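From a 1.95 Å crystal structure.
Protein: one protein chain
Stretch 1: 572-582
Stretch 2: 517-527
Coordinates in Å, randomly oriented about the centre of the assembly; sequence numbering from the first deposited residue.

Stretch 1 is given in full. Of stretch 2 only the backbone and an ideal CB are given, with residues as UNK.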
ATOM      1  N   ASN A 572     -21.854   9.924  -9.330  1.00 29.28           N
ATOM      2  CA  ASN A 572     -22.370  10.564 -10.537  1.00 30.57           C
ATOM      3  C   ASN A 572     -22.415  12.091 -10.420  1.00 30.87           C
ATOM      4  O   ASN A 572     -22.194  12.656  -9.345  1.00 26.04           O
ATOM      5  CB  ASN A 572     -23.740   9.990 -10.931  1.00 29.32           C
ATOM      6  CG  ASN A 572     -24.842  10.377  -9.962  1.00 29.99           C
ATOM      7  OD1 ASN A 572     -24.581  10.813  -8.841  1.00 32.30           O
ATOM      8  ND2 ASN A 572     -26.090  10.199 -10.388  1.00 25.72           N
ATOM      9  N   ASN A 573     -22.702  12.758 -11.530  1.00 37.58           N
ATOM     10  CA  ASN A 573     -22.716  14.212 -11.543  1.00 39.27           C
ATOM     11  C   ASN A 573     -23.865  14.803 -10.728  1.00 38.55           C
ATOM     12  O   ASN A 573     -23.730  15.876 -10.140  1.00 40.30           O
ATOM     13  CB  ASN A 573     -22.754  14.727 -12.983  1.00 43.46           C
ATOM     14  CG  ASN A 573     -21.539  14.297 -13.788  1.00 46.27           C
ATOM     15  OD1 ASN A 573     -20.410  14.347 -13.303  1.00 46.63           O
ATOM     16  ND2 ASN A 573     -21.769  13.858 -15.024  1.00 48.11           N
ATOM     17  N   ASP A 574     -24.992  14.095 -10.694  1.00 35.77           N
ATOM     18  CA  ASP A 574     -26.159  14.541  -9.938  1.00 37.05           C
ATOM     19  C   ASP A 574     -26.002  14.293  -8.433  1.00 33.77           C
ATOM     20  O   ASP A 574     -26.805  14.780  -7.629  1.00 32.39           O
ATOM     21  CB  ASP A 574     -27.430  13.855 -10.461  1.00 40.45           C
ATOM     22  CG  ASP A 574     -27.777  14.264 -11.887  1.00 43.01           C
ATOM     23  OD1 ASP A 574     -27.322  15.344 -12.322  1.00 45.41           O
ATOM     24  OD2 ASP A 574     -28.505  13.506 -12.567  1.00 42.04           O
ATOM     25  N   LYS A 575     -24.969  13.538  -8.062  1.00 33.86           N
ATOM     26  CA  LYS A 575     -24.733  13.142  -6.670  1.00 33.54           C
ATOM     27  C   LYS A 575     -25.899  12.330  -6.102  1.00 29.41           C
ATOM     28  O   LYS A 575     -26.204  12.410  -4.911  1.00 31.44           O
ATOM     29  CB  LYS A 575     -24.426  14.350  -5.772  1.00 38.34           C
ATOM     30  CG  LYS A 575     -23.019  14.926  -5.939  1.00 43.88           C
ATOM     31  CD  LYS A 575     -22.920  15.825  -7.163  1.00 49.52           C
ATOM     32  CE  LYS A 575     -21.470  16.112  -7.548  1.00 52.73           C
ATOM     33  NZ  LYS A 575     -21.364  16.809  -8.870  1.00 52.79           N
ATOM     34  N   THR A 576     -26.535  11.544  -6.967  1.00 25.71           N
ATOM     35  CA  THR A 576     -27.596  10.625  -6.564  1.00 27.03           C
ATOM     36  C   THR A 576     -27.131   9.174  -6.649  1.00 26.10           C
ATOM     37  O   THR A 576     -27.914   8.250  -6.426  1.00 25.92           O
ATOM     38  CB  THR A 576     -28.806  10.747  -7.485  1.00 25.75           C
ATOM     39  OG1 THR A 576     -28.368  10.573  -8.837  1.00 24.92           O
ATOM     40  CG2 THR A 576     -29.468  12.106  -7.338  1.00 26.84           C
ATOM     41  N   PHE A 577     -25.862   8.975  -6.991  1.00 27.47           N
ATOM     42  CA  PHE A 577     -25.314   7.633  -7.136  1.00 25.62           C
ATOM     43  C   PHE A 577     -23.865   7.594  -6.653  1.00 26.16           C
ATOM     44  O   PHE A 577     -23.028   8.386  -7.097  1.00 21.95           O
ATOM     45  CB  PHE A 577     -25.410   7.172  -8.592  1.00 23.89           C
ATOM     46  CG  PHE A 577     -24.867   5.792  -8.828  1.00 25.96           C
ATOM     47  CD1 PHE A 577     -25.541   4.678  -8.346  1.00 25.52           C
ATOM     48  CD2 PHE A 577     -23.689   5.608  -9.536  1.00 27.03           C
ATOM     49  CE1 PHE A 577     -25.045   3.404  -8.559  1.00 22.92           C
ATOM     50  CE2 PHE A 577     -23.184   4.341  -9.756  1.00 24.67           C
ATOM     51  CZ  PHE A 577     -23.864   3.235  -9.269  1.00 24.38           C
ATOM     52  N   LEU A 578     -23.577   6.673  -5.741  1.00 22.43           N
ATOM     53  CA  LEU A 578     -22.274   6.618  -5.100  1.00 25.32           C
ATOM     54  C   LEU A 578     -21.795   5.175  -4.989  1.00 24.67           C
ATOM     55  O   LEU A 578     -22.565   4.281  -4.624  1.00 24.17           O
ATOM     56  CB  LEU A 578     -22.359   7.252  -3.709  1.00 27.25           C
ATOM     57  CG  LEU A 578     -21.107   7.180  -2.838  1.00 27.31           C
ATOM     58  CD1 LEU A 578     -20.000   8.043  -3.433  1.00 26.62           C
ATOM     59  CD2 LEU A 578     -21.422   7.607  -1.416  1.00 26.40           C
ATOM     60  N   VAL A 579     -20.527   4.945  -5.320  1.00 24.02           N
ATOM     61  CA  VAL A 579     -19.923   3.625  -5.162  1.00 19.41           C
ATOM     62  C   VAL A 579     -18.632   3.719  -4.357  1.00 18.97           C
ATOM     63  O   VAL A 579     -17.784   4.576  -4.621  1.00 18.44           O
ATOM     64  CB  VAL A 579     -19.613   2.965  -6.519  1.00 18.07           C
ATOM     65  CG1 VAL A 579     -19.075   1.558  -6.312  1.00 16.50           C
ATOM     66  CG2 VAL A 579     -20.853   2.923  -7.394  1.00 18.49           C
ATOM     67  N   TRP A 580     -18.492   2.848  -3.363  1.00 18.48           N
ATOM     68  CA  TRP A 580     -17.214   2.679  -2.686  1.00 19.42           C
ATOM     69  C   TRP A 580     -16.595   1.381  -3.172  1.00 20.93           C
ATOM     70  O   TRP A 580     -17.264   0.341  -3.201  1.00 19.62           O
ATOM     71  CB  TRP A 580     -17.393   2.635  -1.174  1.00 20.93           C
ATOM     72  CG  TRP A 580     -17.688   3.967  -0.568  1.00 24.93           C
ATOM     73  CD1 TRP A 580     -17.666   5.184  -1.196  1.00 27.43           C
ATOM     74  CD2 TRP A 580     -18.061   4.222   0.791  1.00 27.86           C
ATOM     75  NE1 TRP A 580     -17.998   6.177  -0.305  1.00 28.50           N
ATOM     76  CE2 TRP A 580     -18.245   5.615   0.920  1.00 28.10           C
ATOM     77  CE3 TRP A 580     -18.258   3.406   1.912  1.00 29.04           C
ATOM     78  CZ2 TRP A 580     -18.616   6.213   2.131  1.00 29.83           C
ATOM     79  CZ3 TRP A 580     -18.624   4.000   3.112  1.00 31.60           C
ATOM     80  CH2 TRP A 580     -18.802   5.390   3.211  1.00 31.92           C
ATOM     81  N   ILE A 581     -15.322   1.441  -3.556  1.00 20.31           N
ATOM     82  CA  ILE A 581     -14.625   0.265  -4.067  1.00 18.68           C
ATOM     83  C   ILE A 581     -13.609  -0.276  -3.066  1.00 17.31           C
ATOM     84  O   ILE A 581     -12.718   0.452  -2.611  1.00 16.79           O
ATOM     85  CB  ILE A 581     -13.933   0.558  -5.410  1.00 22.37           C
ATOM     86  CG1 ILE A 581     -14.952   1.079  -6.425  1.00 23.27           C
ATOM     87  CG2 ILE A 581     -13.247  -0.697  -5.946  1.00 19.04           C
ATOM     88  CD1 ILE A 581     -14.358   1.386  -7.794  1.00 24.37           C
ATOM     89  N   ASN A 582     -13.764  -1.556  -2.727  1.00 17.53           N
ATOM     90  CA  ASN A 582     -12.850  -2.259  -1.833  1.00 19.61           C
ATOM     91  C   ASN A 582     -12.747  -1.660  -0.432  1.00 23.16           C
ATOM     92  O   ASN A 582     -11.687  -1.707   0.195  1.00 23.03           O
ATOM     93  CB  ASN A 582     -11.461  -2.415  -2.478  1.00 21.70           C
ATOM     94  CG  ASN A 582     -11.444  -3.472  -3.570  1.00 20.49           C
ATOM     95  OD1 ASN A 582     -12.088  -4.508  -3.442  1.00 23.81           O
ATOM     96  ND2 ASN A 582     -10.711  -3.208  -4.655  1.00 17.51           N
ATOM     97  N   UNK A 517     -17.914   3.495 -17.969  1.00 39.44           N
ATOM     98  CA  UNK A 517     -18.688   3.272 -19.188  1.00 40.51           C
ATOM     99  C   UNK A 517     -20.151   3.652 -18.995  1.00 41.52           C
ATOM    100  O   UNK A 517     -20.934   3.648 -19.949  1.00 44.38           O
ATOM    101  CB  UNK A 517     -18.581   1.809 -19.624  1.00 40.51           C
ATOM    102  N   UNK A 518     -20.522   3.970 -17.758  1.00 39.22           N
ATOM    103  CA  UNK A 518     -21.910   4.291 -17.438  1.00 37.22           C
ATOM    104  C   UNK A 518     -22.345   5.611 -18.075  1.00 37.98           C
ATOM    105  O   UNK A 518     -21.626   6.610 -18.016  1.00 37.19           O
ATOM    106  CB  UNK A 518     -22.098   4.356 -15.921  1.00 37.22           C
ATOM    107  N   UNK A 519     -23.528   5.606 -18.679  1.00 39.02           N
ATOM    108  CA  UNK A 519     -24.047   6.770 -19.392  1.00 40.84           C
ATOM    109  C   UNK A 519     -25.289   7.332 -18.711  1.00 40.97           C
ATOM    110  O   UNK A 519     -25.754   6.798 -17.701  1.00 37.56           O
ATOM    111  CB  UNK A 519     -24.367   6.404 -20.843  1.00 40.84           C
ATOM    112  N   UNK A 520     -25.836   8.402 -19.278  1.00 41.18           N
ATOM    113  CA  UNK A 520     -27.039   9.006 -18.737  1.00 40.73           C
ATOM    114  C   UNK A 520     -26.789   9.632 -17.380  1.00 39.08           C
ATOM    115  O   UNK A 520     -25.739  10.238 -17.153  1.00 39.39           O
ATOM    116  CB  UNK A 520     -28.155   7.964 -18.635  1.00 40.73           C
ATOM    117  N   UNK A 521     -27.746   9.471 -16.470  1.00 35.98           N
ATOM    118  CA  UNK A 521     -27.635  10.054 -15.137  1.00 37.21           C
ATOM    119  C   UNK A 521     -26.659   9.274 -14.256  1.00 33.91           C
ATOM    120  O   UNK A 521     -26.393   9.669 -13.120  1.00 39.82           O
ATOM    121  CB  UNK A 521     -29.011  10.106 -14.471  1.00 37.21           C
ATOM    122  N   UNK A 522     -26.131   8.170 -14.782  1.00 27.78           N
ATOM    123  CA  UNK A 522     -25.158   7.356 -14.048  1.00 28.15           C
ATOM    124  C   UNK A 522     -23.704   7.720 -14.361  1.00 31.13           C
ATOM    125  O   UNK A 522     -22.781   7.257 -13.685  1.00 30.35           O
ATOM    126  CB  UNK A 522     -25.387   5.876 -14.362  1.00 28.15           C
ATOM    127  N   UNK A 523     -23.501   8.546 -15.385  1.00 30.79           N
ATOM    128  CA  UNK A 523     -22.156   8.980 -15.761  1.00 30.19           C
ATOM    129  C   UNK A 523     -21.509   9.761 -14.625  1.00 31.97           C
ATOM    130  O   UNK A 523     -22.173  10.545 -13.944  1.00 34.11           O
ATOM    131  CB  UNK A 523     -22.200   9.832 -17.031  1.00 30.19           C
ATOM    132  N   UNK A 524     -20.210   9.548 -14.424  1.00 35.09           N
ATOM    133  CA  UNK A 524     -19.503  10.192 -13.334  1.00 35.68           C
ATOM    134  C   UNK A 524     -18.004   9.982 -13.375  1.00 37.03           C
ATOM    135  O   UNK A 524     -17.449   9.572 -14.395  1.00 39.22           O
ATOM    136  CB  UNK A 524     -20.049   9.685 -11.998  1.00 35.68           C
ATOM    137  N   UNK A 525     -17.344  10.252 -12.254  1.00 37.86           N
ATOM    138  CA  UNK A 525     -15.893  10.161 -12.197  1.00 40.17           C
ATOM    139  C   UNK A 525     -15.403   9.346 -11.002  1.00 31.79           C
ATOM    140  O   UNK A 525     -16.071   9.258  -9.964  1.00 25.84           O
ATOM    141  CB  UNK A 525     -15.288  11.565 -12.147  1.00 40.17           C
ATOM    142  N   UNK A 526     -14.224   8.756 -11.166  1.00 28.86           N
ATOM    143  CA  UNK A 526     -13.634   7.913 -10.148  1.00 26.93           C
ATOM    144  C   UNK A 526     -12.542   8.663  -9.385  1.00 26.02           C
ATOM    145  O   UNK A 526     -11.848   9.507  -9.949  1.00 27.43           O
ATOM    146  CB  UNK A 526     -13.068   6.639 -10.779  1.00 26.93           C
ATOM    147  N   UNK A 527     -12.407   8.360  -8.098  1.00 22.73           N
ATOM    148  CA  UNK A 527     -11.376   8.965  -7.273  1.00 26.88           C
ATOM    149  C   UNK A 527     -10.683   7.897  -6.444  1.00 27.35           C
ATOM    150  O   UNK A 527     -11.183   7.506  -5.386  1.00 26.34           O
ATOM    151  CB  UNK A 527     -11.969  10.048  -6.369  1.00 26.88           C
TER

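Positions 517 and 519 are out of reach of stretch 1, which sets no preference; they are Ser517 and Thr519.

At 518 the CA-to-CB bond points toward stretch 1, yet the ideal CB has no neighbour there within 5.5 Å. A side chain must be fairly long to cross the gap, and what it meets is the ring of Phe577, so leucine, methionine or another extended apolar residue would suit. It is Leu518, whose CD1 comes 4.2 Å from Phe577 CE2.

Position 520 is also distant, but its phi of 67° with psi of -140° by itself favours glycine, and Gly520 is found.

At 521 the bond points sideways, and the ideal CB lies 3.9 Å from Asp574 OD2. A basic side chain could answer that carboxylate, while a small or polar one would also fit. The residue is Asp521, so charge pairing is not what holds this place. Instead, Asn572 ND2 donates a hydrogen bond to Asp521 O at 2.8 Å, an interaction open to any residue type.

Position 522 also starts sideways, with its ideal CB 5.1 Å from Phe577 CD2. A branched or flexible apolar chain could turn onto the ring; leucine, isoleucine or methionine are reasonable. Leu522, with chi1 in m and chi2 in t, brings CD2 over one face of the ring, 3.8 Å from Phe577 CG, in a CH-pi contact.

At 523 the CB points sideways, and several small or polar residues would be acceptable. It is Ala523, whose carbonyl matters more than its methyl: Asn573 N gives a weak hydrogen bond to Ala523 O at 3.3 Å.

Position 524 is the most restrictive. Its CA is 4.0 Å from Asn572 CA in an antiparallel, non-hydrogen-bonded bridge, and an ideal CB would lie 2.9 Å from Asn572 CA, a clash. Glycine alone suits this close approach, and Gly524 is present.

At 525 the CB points sideways into space free of stretch 1, but a long polar chain could reach the side chain of Asn573. Glutamine, glutamate, lysine or arginine are plausible; Gln525 bends its end toward that residue.

Position 526 likewise begins sideways, and Ile581 offers an apolar surface farther off. A large aromatic or long aliphatic residue could span the distance. Tyr526, with chi1 in t, places CE1 3.4 Å from Ile581 CD1, while its hydroxyl is hydrogen-bonded elsewhere in the structure.

Position 527 is left open by stretch 1; it is Tyr527, which makes no contact there.

Stretch 2 517-527: SLTGDLAGQYY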
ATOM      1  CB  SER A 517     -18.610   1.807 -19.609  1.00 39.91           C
ATOM      2  OG  SER A 517     -19.529   1.024 -18.866  1.00 40.07           O
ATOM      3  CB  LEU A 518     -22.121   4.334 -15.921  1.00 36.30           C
ATOM      4  CG  LEU A 518     -22.003   2.992 -15.190  1.00 32.71           C
ATOM      5  CD1 LEU A 518     -22.297   3.148 -13.706  1.00 32.46           C
ATOM      6  CD2 LEU A 518     -22.933   1.971 -15.811  1.00 30.74           C
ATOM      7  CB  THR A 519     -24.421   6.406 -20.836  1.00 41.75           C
ATOM      8  OG1 THR A 519     -25.394   5.354 -20.823  1.00 43.83           O
ATOM      9  CG2 THR A 519     -23.199   5.938 -21.607  1.00 41.46           C
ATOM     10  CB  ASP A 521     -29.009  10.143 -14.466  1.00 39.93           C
ATOM     11  CG  ASP A 521     -29.631   8.782 -14.227  1.00 44.71           C
ATOM     12  OD1 ASP A 521     -29.251   7.820 -14.929  1.00 42.54           O
ATOM     13  OD2 ASP A 521     -30.511   8.672 -13.344  1.00 49.61           O
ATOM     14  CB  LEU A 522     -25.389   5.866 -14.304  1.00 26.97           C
ATOM     15  CG  LEU A 522     -26.623   5.244 -13.652  1.00 27.07           C
ATOM     16  CD1 LEU A 522     -26.703   3.750 -13.923  1.00 25.70           C
ATOM     17  CD2 LEU A 522     -26.620   5.522 -12.157  1.00 25.96           C
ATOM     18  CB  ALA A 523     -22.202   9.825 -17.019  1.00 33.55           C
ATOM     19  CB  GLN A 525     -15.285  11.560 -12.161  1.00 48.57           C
ATOM     20  CG  GLN A 525     -15.799  12.394 -11.018  1.00 55.89           C
ATOM     21  CD  GLN A 525     -16.774  13.461 -11.463  1.00 63.97           C
ATOM     22  OE1 GLN A 525     -17.249  13.454 -12.603  1.00 67.09           O
ATOM     23  NE2 GLN A 525     -17.076  14.394 -10.566  1.00 65.54           N
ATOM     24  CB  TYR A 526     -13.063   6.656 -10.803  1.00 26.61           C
ATOM     25  CG  TYR A 526     -12.382   5.732  -9.837  1.00 25.63           C
ATOM     26  CD1 TYR A 526     -13.109   5.054  -8.872  1.00 23.87           C
ATOM     27  CD2 TYR A 526     -11.011   5.535  -9.891  1.00 23.52           C
ATOM     28  CE1 TYR A 526     -12.487   4.208  -7.982  1.00 24.50           C
ATOM     29  CE2 TYR A 526     -10.378   4.692  -9.010  1.00 19.76           C
ATOM     30  CZ  TYR A 526     -11.121   4.032  -8.059  1.00 22.22           C
ATOM     31  OH  TYR A 526     -10.498   3.187  -7.178  1.00 22.82           O
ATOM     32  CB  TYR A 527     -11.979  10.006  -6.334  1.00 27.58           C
ATOM     33  CG  TYR A 527     -12.722  11.126  -7.019  1.00 30.04           C
ATOM     34  CD1 TYR A 527     -12.035  12.154  -7.646  1.00 32.96           C
ATOM     35  CD2 TYR A 527     -14.111  11.167  -7.015  1.00 33.25           C
ATOM     36  CE1 TYR A 527     -12.707  13.188  -8.264  1.00 36.51           C
ATOM     37  CE2 TYR A 527     -14.796  12.198  -7.632  1.00 36.95           C
ATOM     38  CZ  TYR A 527     -14.083  13.207  -8.253  1.00 38.91           C
ATOM     39  OH  TYR A 527     -14.752  14.241  -8.869  1.00 43.34           O
TER
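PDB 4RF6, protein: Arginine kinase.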